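Local coordinates for protein alkylpurine DNA glycosylase AlkC (Pseudomonas fluorescens, PDB 5VHV) that probably excises alkylated purine bases from DNA in base excision repair, acting without flipping the damaged nucleotide out of the duplex, at residues M21-Y25 with L71-L75; Y65-L69 with D99-S103; Q168-E172 with D203-W207. Residues are numbered along the deposited sequence.

Interaction 1 (M21-Y25 with L71-L75); sequences MTAVY and LLYAL
Two helices meet here through apolar side chains, with no hydrogen bond from one segment to the other. M21-V24 forms the end of helix 11-24, which Y25 leaves with phi/psi of -148/86°, while L71-L75 is the helical end of 65-75. The register runs antiparallel: the CA atoms of M21 and L75 lie 6.5 Å apart and those of V24 and L71 6.3 Å apart, a close approach that buries 335 Å² over both sides. Aliphatic packing comes first. M21 leaves its helix sideways, and its m, m, m rotamer brings the thioether up to the facing helix, so that SD lies 3.7 Å from L75 CD2 and 4.3 Å from L72 CD2 and CE 4.2 Å from L71 CD1. L75 meets it with a t chi1 and p chi2. V24 points its CB toward the other helix, chi1 m, with CG1 3.8 Å from A74 CB and CG2 4.3 Å from L71 CB. The aromatic part is a CH-pi contact: Y25, chi1 t, turns one ring face to L71, whose CD1 stands 3.9 Å from the ring centroid and 28° off its normal, and 3.6 Å from CD2 of Y25. L71, chi1 m and chi2 t, thus fills the space between M21, V24 and Y25. This is antiparallel, purely apolar helix-helix packing, joining the ends of both helices in the helical part of the protein. Beyond this contact, L72 also packs on L88 and Y91 and L75 on F87, all of helix 87-95, while Y73, facing away from 21-25, stacks on Y109 of helix 100-110.

Interaction 2 (Y65-L69 with D99-S103); sequences YPQTL and DFKRS
This is a mixed polar and apolar contact between the starts of two helices, 65-75 and 100-110, which lie side by side in the N-terminal half of the helical array. Y65-L69 is helical throughout; D99, at phi/psi of -141/65°, holds the N-cap position of the helix that F100 begins. The register runs parallel, with CA-CA distances of 8.7 Å for Y65-D99, 8.0 Å for P66-R102 and 9.0 Å for L69-S103, so the gap is spanned mainly by the side chains of Y65 and R102, and 235 Å² is buried. Y65, chi1 t, reaches over to S103, chi1 m: OH of Y65 donates a 2.7 Å hydrogen bond to OG of S103, which is also hydrogen-bonded to G96 O. D99 OD2 lies 3.8 Å from Y65 CD2, at the ring edge. The D99 side chain makes no capping bond; its OD2 is held by R102 NE in a 2.9 Å salt bridge within the segment. R102, t at chi1 and chi2 and m at chi3, lays a guanidinium face on P66, with CZ 3.7 Å from P66 CB, and its CD meets L69 CD1 at 3.7 Å. A water links the helices as well: it donates to P66 O at 2.6 Å and accepts a weak 3.3 Å bond from R102 NH1. Y65 and S103 both also touch V92 of helix 87-95, which lies between the two in sequence. Parallel neighbours separated in the chain by one returning helix are what successive units of a HEAT-like repeat give, the architecture of the DNA alkylation repair family.

Interaction 3 (Q168-E172 with D203-W207); sequences QADPE and DHPEW
A proline held between two aromatic side chains is the striking feature: P171 sets CD over a face of the H204 imidazole, 4.2 Å from its centroid and 16° off the normal, and CB over a face of W207, 3.6 Å from the centroid of the six-membered ring and 12° off the normal. Both are CH-pi contacts; H204 (chi1 m) and W207 (chi1 t) both direct CB toward 168-172. Three hydrogen bonds accompany them. Q168 NE2 donates to D203 OD2 at 3.0 Å, H204 NE2 to the backbone O of Q168 at 2.9 Å, and W207 NE1 to E172 OE1 at 2.8 Å, almost linear at 178°. The last brings the carboxylate to the indole edge, while D203 OD2 is also salt-bridged to R157. The segments run in parallel register, with CA atoms 7.2 Å apart for Q168-D203 and 7.8 Å for P171-W207, and bury 354 Å². D170 is extended, at phi/psi of -145/92°; its OD1 accepts from E172 N at 3.0 Å, an Asx turn that spans P171. H204 is the N-cap residue of helix 205-213. The contact thus joins the chain following helix 165-169 to the start of helix 205-213, with helices 175-181 and 187-201 lying between them in sequence, at the surface of the helical array.

Interactions 1 and 2 lie on one helix, 65-75: its first five residues serve interaction 2 and its last five interaction 1, so it ties helix 11-24 to helix 100-110, with the two centres 15 Å apart. Interaction 3 lies well along the array, its centre 43 Å from that of interaction 1 and 34 Å from that of interaction 2, and touches neither. It comes nearest to the DNA carrying the oxocarbenium-intermediate analog, about 6 Å between nearest atoms, against about 20 Å for interaction 1 and 21 Å for interaction 2. None of the three supplies a residue of the pocket of the bound polyether ligand (9B4), formed by L5, G82, F83, L86 and W160.

Interaction 1 (M21-Y25 with L71-L75)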
loop_
_atom_site.group_PDB
_atom_site.type_symbol
_atom_site.label_atom_id
_atom_site.label_comp_id
_atom_site.label_asym_id
_atom_site.label_seq_id
_atom_site.Cartn_x
_atom_site.Cartn_y
_atom_site.Cartn_z
ATOM N N MET A 21 -8.192 -1.996 -30.822
ATOM C CA MET A 21 -6.957 -2.118 -31.597
ATOM C C MET A 21 -7.242 -2.039 -33.092
ATOM O O MET A 21 -6.484 -1.410 -33.843
ATOM C CB MET A 21 -6.237 -3.429 -31.285
ATOM C CG MET A 21 -5.259 -3.374 -30.128
ATOM S SD MET A 21 -3.892 -2.210 -30.366
ATOM C CE MET A 21 -3.275 -2.616 -31.981
ATOM N N THR A 22 -8.296 -2.715 -33.550
ATOM C CA THR A 22 -8.691 -2.615 -34.947
ATOM C C THR A 22 -9.019 -1.175 -35.317
ATOM O O THR A 22 -8.747 -0.736 -36.443
ATOM C CB THR A 22 -9.886 -3.541 -35.213
ATOM O OG1 THR A 22 -9.434 -4.901 -35.213
ATOM C CG2 THR A 22 -10.556 -3.228 -36.546
ATOM N N ALA A 23 -9.614 -0.423 -34.388
ATOM C CA ALA A 23 -9.961 0.962 -34.687
ATOM C C ALA A 23 -8.711 1.802 -34.930
ATOM O O ALA A 23 -8.713 2.673 -35.805
ATOM C CB ALA A 23 -10.802 1.571 -33.558
ATOM N N VAL A 24 -7.633 1.563 -34.172
ATOM C CA VAL A 24 -6.406 2.339 -34.383
ATOM C C VAL A 24 -5.511 1.716 -35.453
ATOM O O VAL A 24 -4.612 2.396 -35.975
ATOM C CB VAL A 24 -5.586 2.530 -33.090
ATOM C CG1 VAL A 24 -6.462 3.093 -31.969
ATOM C CG2 VAL A 24 -4.914 1.252 -32.636
ATOM N N TYR A 25 -5.754 0.460 -35.816
ATOM C CA TYR A 25 -4.848 -0.297 -36.681
ATOM C C TYR A 25 -5.699 -1.247 -37.502
ATOM O O TYR A 25 -5.917 -2.403 -37.121
ATOM C CB TYR A 25 -3.817 -1.051 -35.844
ATOM C CG TYR A 25 -2.840 -1.926 -36.595
ATOM C CD1 TYR A 25 -2.388 -1.590 -37.874
ATOM C CD2 TYR A 25 -2.368 -3.091 -36.024
ATOM C CE1 TYR A 25 -1.480 -2.398 -38.544
ATOM C CE2 TYR A 25 -1.460 -3.910 -36.693
ATOM C CZ TYR A 25 -1.018 -3.554 -37.943
ATOM O OH TYR A 25 -0.111 -4.386 -38.595
ATOM N N LEU A 71 0.815 2.922 -32.053
ATOM C CA LEU A 71 -0.544 2.393 -31.953
ATOM C C LEU A 71 -1.027 2.395 -30.509
ATOM O O LEU A 71 -2.190 2.704 -30.231
ATOM C CB LEU A 71 -0.615 0.975 -32.496
ATOM C CG LEU A 71 -0.179 0.772 -33.946
ATOM C CD1 LEU A 71 -0.329 -0.685 -34.320
ATOM C CD2 LEU A 71 -0.988 1.652 -34.900
ATOM N N LEU A 72 -0.159 2.002 -29.582
ATOM C CA LEU A 72 -0.575 1.885 -28.192
ATOM C C LEU A 72 -0.832 3.257 -27.561
ATOM O O LEU A 72 -1.702 3.383 -26.685
ATOM C CB LEU A 72 0.479 1.100 -27.421
ATOM C CG LEU A 72 0.703 -0.362 -27.894
ATOM C CD1 LEU A 72 1.777 -1.007 -27.030
ATOM C CD2 LEU A 72 -0.576 -1.202 -27.839
ATOM N N TYR A 73 -0.103 4.294 -27.991
ATOM C CA TYR A 73 -0.453 5.650 -27.579
ATOM C C TYR A 73 -1.888 5.982 -27.971
ATOM O O TYR A 73 -2.625 6.596 -27.189
ATOM C CB TYR A 73 0.493 6.673 -28.204
ATOM C CG TYR A 73 1.746 7.025 -27.422
ATOM C CD1 TYR A 73 2.633 6.042 -26.991
ATOM C CD2 TYR A 73 2.053 8.360 -27.133
ATOM C CE1 TYR A 73 3.795 6.376 -26.300
ATOM C CE2 TYR A 73 3.209 8.711 -26.448
ATOM C CZ TYR A 73 4.079 7.718 -26.029
ATOM O OH TYR A 73 5.234 8.066 -25.350
ATOM N N ALA A 74 -2.298 5.614 -29.194
ATOM C CA ALA A 74 -3.664 5.897 -29.621
ATOM C C ALA A 74 -4.668 5.001 -28.919
ATOM O O ALA A 74 -5.811 5.416 -28.685
ATOM C CB ALA A 74 -3.802 5.740 -31.130
ATOM N N LEU A 75 -4.253 3.784 -28.553
ATOM C CA LEU A 75 -5.158 2.858 -27.890
ATOM C C LEU A 75 -5.498 3.328 -26.475
ATOM O O LEU A 75 -6.629 3.134 -26.013
ATOM C CB LEU A 75 -4.530 1.464 -27.848
ATOM C CG LEU A 75 -5.417 0.362 -27.267
ATOM C CD1 LEU A 75 -6.586 0.061 -28.167
ATOM C CD2 LEU A 75 -4.584 -0.896 -26.962
#

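Interaction 2 (Y65-L69 with D99-S103)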
loop_
_atom_site.group_PDB
_atom_site.type_symbol
_atom_site.label_atom_id
_atom_site.label_comp_id
_atom_site.label_asym_id
_atom_site.label_seq_id
_atom_site.Cartn_x
_atom_site.Cartn_y
_atom_site.Cartn_z
ATOM N N TYR A 65 9.081 -2.000 -32.595
ATOM C CA TYR A 65 8.712 -1.456 -31.290
ATOM C C TYR A 65 8.236 -0.010 -31.380
ATOM O O TYR A 65 7.138 0.293 -30.876
ATOM C CB TYR A 65 9.887 -1.635 -30.321
ATOM C CG TYR A 65 9.655 -1.058 -28.956
ATOM C CD1 TYR A 65 8.757 -1.644 -28.091
ATOM C CD2 TYR A 65 10.334 0.077 -28.525
ATOM C CE1 TYR A 65 8.538 -1.117 -26.826
ATOM C CE2 TYR A 65 10.125 0.605 -27.275
ATOM C CZ TYR A 65 9.233 0.009 -26.420
ATOM O OH TYR A 65 8.997 0.531 -25.156
ATOM N N PRO A 66 8.973 0.923 -31.988
ATOM C CA PRO A 66 8.434 2.291 -32.094
ATOM C C PRO A 66 7.095 2.360 -32.808
ATOM O O PRO A 66 6.214 3.120 -32.390
ATOM C CB PRO A 66 9.526 3.042 -32.868
ATOM C CG PRO A 66 10.776 2.231 -32.677
ATOM C CD PRO A 66 10.315 0.804 -32.598
ATOM N N GLN A 67 6.916 1.587 -33.880
ATOM C CA GLN A 67 5.646 1.598 -34.602
ATOM C C GLN A 67 4.513 1.060 -33.740
ATOM O O GLN A 67 3.400 1.607 -33.742
ATOM C CB GLN A 67 5.758 0.768 -35.884
ATOM C CG GLN A 67 6.708 1.319 -36.938
ATOM C CD GLN A 67 6.947 0.327 -38.082
ATOM O OE1 GLN A 67 7.000 -0.896 -37.880
ATOM N NE2 GLN A 67 7.083 0.854 -39.286
ATOM N N THR A 68 4.768 -0.010 -32.992
ATOM C CA THR A 68 3.735 -0.528 -32.103
ATOM C C THR A 68 3.409 0.488 -31.011
ATOM O O THR A 68 2.238 0.679 -30.665
ATOM C CB THR A 68 4.163 -1.878 -31.503
ATOM O OG1 THR A 68 4.415 -2.816 -32.565
ATOM C CG2 THR A 68 3.071 -2.439 -30.609
ATOM N N LEU A 69 4.427 1.166 -30.466
ATOM C CA LEU A 69 4.159 2.169 -29.433
ATOM C C LEU A 69 3.228 3.256 -29.957
ATOM O O LEU A 69 2.332 3.716 -29.239
ATOM C CB LEU A 69 5.464 2.792 -28.929
ATOM C CG LEU A 69 6.299 2.041 -27.897
ATOM C CD1 LEU A 69 7.420 2.968 -27.451
ATOM C CD2 LEU A 69 5.477 1.564 -26.700
ATOM N N ASP A 99 15.567 0.461 -25.828
ATOM C CA ASP A 99 15.138 1.730 -26.389
ATOM C C ASP A 99 14.707 2.560 -25.168
ATOM O O ASP A 99 13.533 2.900 -24.963
ATOM C CB ASP A 99 14.017 1.536 -27.416
ATOM C CG ASP A 99 13.899 2.689 -28.386
ATOM O OD1 ASP A 99 14.645 3.681 -28.243
ATOM O OD2 ASP A 99 13.038 2.614 -29.290
ATOM N N PHE A 100 15.697 2.861 -24.320
ATOM C CA PHE A 100 15.436 3.390 -22.979
ATOM C C PHE A 100 14.683 4.712 -23.021
ATOM O O PHE A 100 13.660 4.879 -22.348
ATOM C CB PHE A 100 16.753 3.547 -22.220
ATOM C CG PHE A 100 16.583 4.051 -20.821
ATOM C CD1 PHE A 100 16.263 3.182 -19.801
ATOM C CD2 PHE A 100 16.723 5.403 -20.524
ATOM C CE1 PHE A 100 16.099 3.644 -18.512
ATOM C CE2 PHE A 100 16.535 5.855 -19.223
ATOM C CZ PHE A 100 16.231 4.975 -18.236
ATOM N N LYS A 101 15.181 5.682 -23.791
ATOM C CA LYS A 101 14.580 7.005 -23.704
ATOM C C LYS A 101 13.151 6.982 -24.222
ATOM O O LYS A 101 12.249 7.579 -23.620
ATOM C CB LYS A 101 15.448 8.012 -24.454
ATOM C CG LYS A 101 16.661 8.366 -23.615
ATOM C CD LYS A 101 17.747 9.078 -24.366
ATOM C CE LYS A 101 18.902 9.361 -23.419
ATOM N NZ LYS A 101 20.131 9.719 -24.148
ATOM N N ARG A 102 12.916 6.244 -25.302
ATOM C CA ARG A 102 11.557 6.135 -25.814
ATOM C C ARG A 102 10.657 5.443 -24.802
ATOM O O ARG A 102 9.494 5.827 -24.634
ATOM C CB ARG A 102 11.561 5.370 -27.134
ATOM C CG ARG A 102 10.292 5.518 -27.926
ATOM C CD ARG A 102 10.273 4.567 -29.116
ATOM N NE ARG A 102 11.358 4.826 -30.059
ATOM C CZ ARG A 102 11.311 5.722 -31.036
ATOM N NH1 ARG A 102 10.231 6.480 -31.203
ATOM N NH2 ARG A 102 12.352 5.854 -31.849
ATOM N N SER A 103 11.176 4.404 -24.136
ATOM C CA SER A 103 10.394 3.673 -23.148
ATOM C C SER A 103 10.055 4.545 -21.944
ATOM O O SER A 103 8.924 4.510 -21.442
ATOM C CB SER A 103 11.141 2.416 -22.718
ATOM O OG SER A 103 11.178 1.488 -23.805
HETATM O O HOH W 1 7.095 5.313 -31.290
#

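Interaction 3 (Q168-E172 with D203-W207)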
loop_
_atom_site.group_PDB
_atom_site.type_symbol
_atom_site.label_atom_id
_atom_site.label_comp_id
_atom_site.label_asym_id
_atom_site.label_seq_id
_atom_site.Cartn_x
_atom_site.Cartn_y
_atom_site.Cartn_z
ATOM N N GLN A 168 15.925 -0.914 -0.898
ATOM C CA GLN A 168 15.699 -1.359 0.468
ATOM C C GLN A 168 16.954 -1.225 1.313
ATOM O O GLN A 168 16.883 -0.861 2.497
ATOM C CB GLN A 168 15.213 -2.809 0.404
ATOM C CG GLN A 168 14.536 -3.368 1.580
ATOM C CD GLN A 168 14.012 -4.748 1.259
ATOM O OE1 GLN A 168 14.119 -5.215 0.110
ATOM N NE2 GLN A 168 13.463 -5.409 2.246
ATOM N N ALA A 169 18.123 -1.482 0.715
ATOM C CA ALA A 169 19.387 -1.459 1.444
ATOM C C ALA A 169 19.933 -0.060 1.670
ATOM O O ALA A 169 20.803 0.103 2.526
ATOM C CB ALA A 169 20.451 -2.270 0.698
ATOM N N ASP A 170 19.466 0.948 0.935
ATOM C CA ASP A 170 20.069 2.282 1.003
ATOM C C ASP A 170 19.013 3.360 0.833
ATOM O O ASP A 170 18.732 3.805 -0.287
ATOM C CB ASP A 170 21.158 2.442 -0.053
ATOM C CG ASP A 170 21.892 3.753 0.069
ATOM O OD1 ASP A 170 21.583 4.550 0.978
ATOM O OD2 ASP A 170 22.792 3.989 -0.755
ATOM N N PRO A 171 18.435 3.842 1.936
ATOM C CA PRO A 171 17.429 4.913 1.832
ATOM C C PRO A 171 17.951 6.222 1.269
ATOM O O PRO A 171 17.131 7.083 0.915
ATOM C CB PRO A 171 16.960 5.108 3.288
ATOM C CG PRO A 171 17.504 4.000 4.056
ATOM C CD PRO A 171 18.663 3.421 3.327
ATOM N N GLU A 172 19.269 6.446 1.231
ATOM C CA GLU A 172 19.742 7.687 0.633
ATOM C C GLU A 172 19.506 7.738 -0.876
ATOM O O GLU A 172 19.536 8.833 -1.447
ATOM C CB GLU A 172 21.231 7.917 0.922
ATOM C CG GLU A 172 21.560 8.094 2.395
ATOM C CD GLU A 172 20.880 9.292 3.050
ATOM O OE1 GLU A 172 20.844 9.335 4.302
ATOM O OE2 GLU A 172 20.385 10.198 2.339
ATOM N N ASP A 203 12.908 -1.752 7.564
ATOM C CA ASP A 203 14.327 -2.095 7.529
ATOM C C ASP A 203 15.239 -1.035 8.118
ATOM O O ASP A 203 16.331 -1.380 8.567
ATOM C CB ASP A 203 14.777 -2.363 6.093
ATOM C CG ASP A 203 14.184 -3.634 5.546
ATOM O OD1 ASP A 203 14.470 -4.694 6.125
ATOM O OD2 ASP A 203 13.409 -3.563 4.589
ATOM N N HIS A 204 14.850 0.243 8.099
ATOM C CA HIS A 204 15.699 1.323 8.611
ATOM C C HIS A 204 14.845 2.312 9.389
ATOM O O HIS A 204 14.702 3.480 9.003
ATOM C CB HIS A 204 16.441 2.016 7.470
ATOM C CG HIS A 204 17.227 1.080 6.614
ATOM N ND1 HIS A 204 18.481 0.629 6.966
ATOM C CD2 HIS A 204 16.932 0.491 5.433
ATOM C CE1 HIS A 204 18.929 -0.187 6.031
ATOM N NE2 HIS A 204 18.008 -0.286 5.089
ATOM N N PRO A 205 14.261 1.869 10.505
ATOM C CA PRO A 205 13.368 2.756 11.261
ATOM C C PRO A 205 14.041 4.026 11.739
ATOM O O PRO A 205 13.434 5.103 11.666
ATOM C CB PRO A 205 12.915 1.871 12.435
ATOM C CG PRO A 205 13.952 0.820 12.561
ATOM C CD PRO A 205 14.391 0.552 11.148
ATOM N N GLU A 206 15.279 3.938 12.238
ATOM C CA GLU A 206 15.939 5.128 12.772
ATOM C C GLU A 206 16.174 6.164 11.690
ATOM O O GLU A 206 16.149 7.369 11.969
ATOM C CB GLU A 206 17.268 4.750 13.424
ATOM C CG GLU A 206 17.117 3.871 14.656
ATOM C CD GLU A 206 18.447 3.384 15.211
ATOM O OE1 GLU A 206 19.462 3.444 14.486
ATOM O OE2 GLU A 206 18.474 2.941 16.379
ATOM N N TRP A 207 16.405 5.718 10.457
ATOM C CA TRP A 207 16.614 6.659 9.363
ATOM C C TRP A 207 15.357 7.477 9.100
ATOM O O TRP A 207 15.430 8.698 8.906
ATOM C CB TRP A 207 17.042 5.914 8.099
ATOM C CG TRP A 207 17.414 6.826 6.982
ATOM C CD1 TRP A 207 18.675 7.272 6.673
ATOM C CD2 TRP A 207 16.536 7.403 6.011
ATOM N NE1 TRP A 207 18.626 8.090 5.575
ATOM C CE2 TRP A 207 17.327 8.196 5.153
ATOM C CE3 TRP A 207 15.161 7.337 5.788
ATOM C CZ2 TRP A 207 16.783 8.920 4.093
ATOM C CZ3 TRP A 207 14.620 8.056 4.734
ATOM C CH2 TRP A 207 15.437 8.836 3.898
#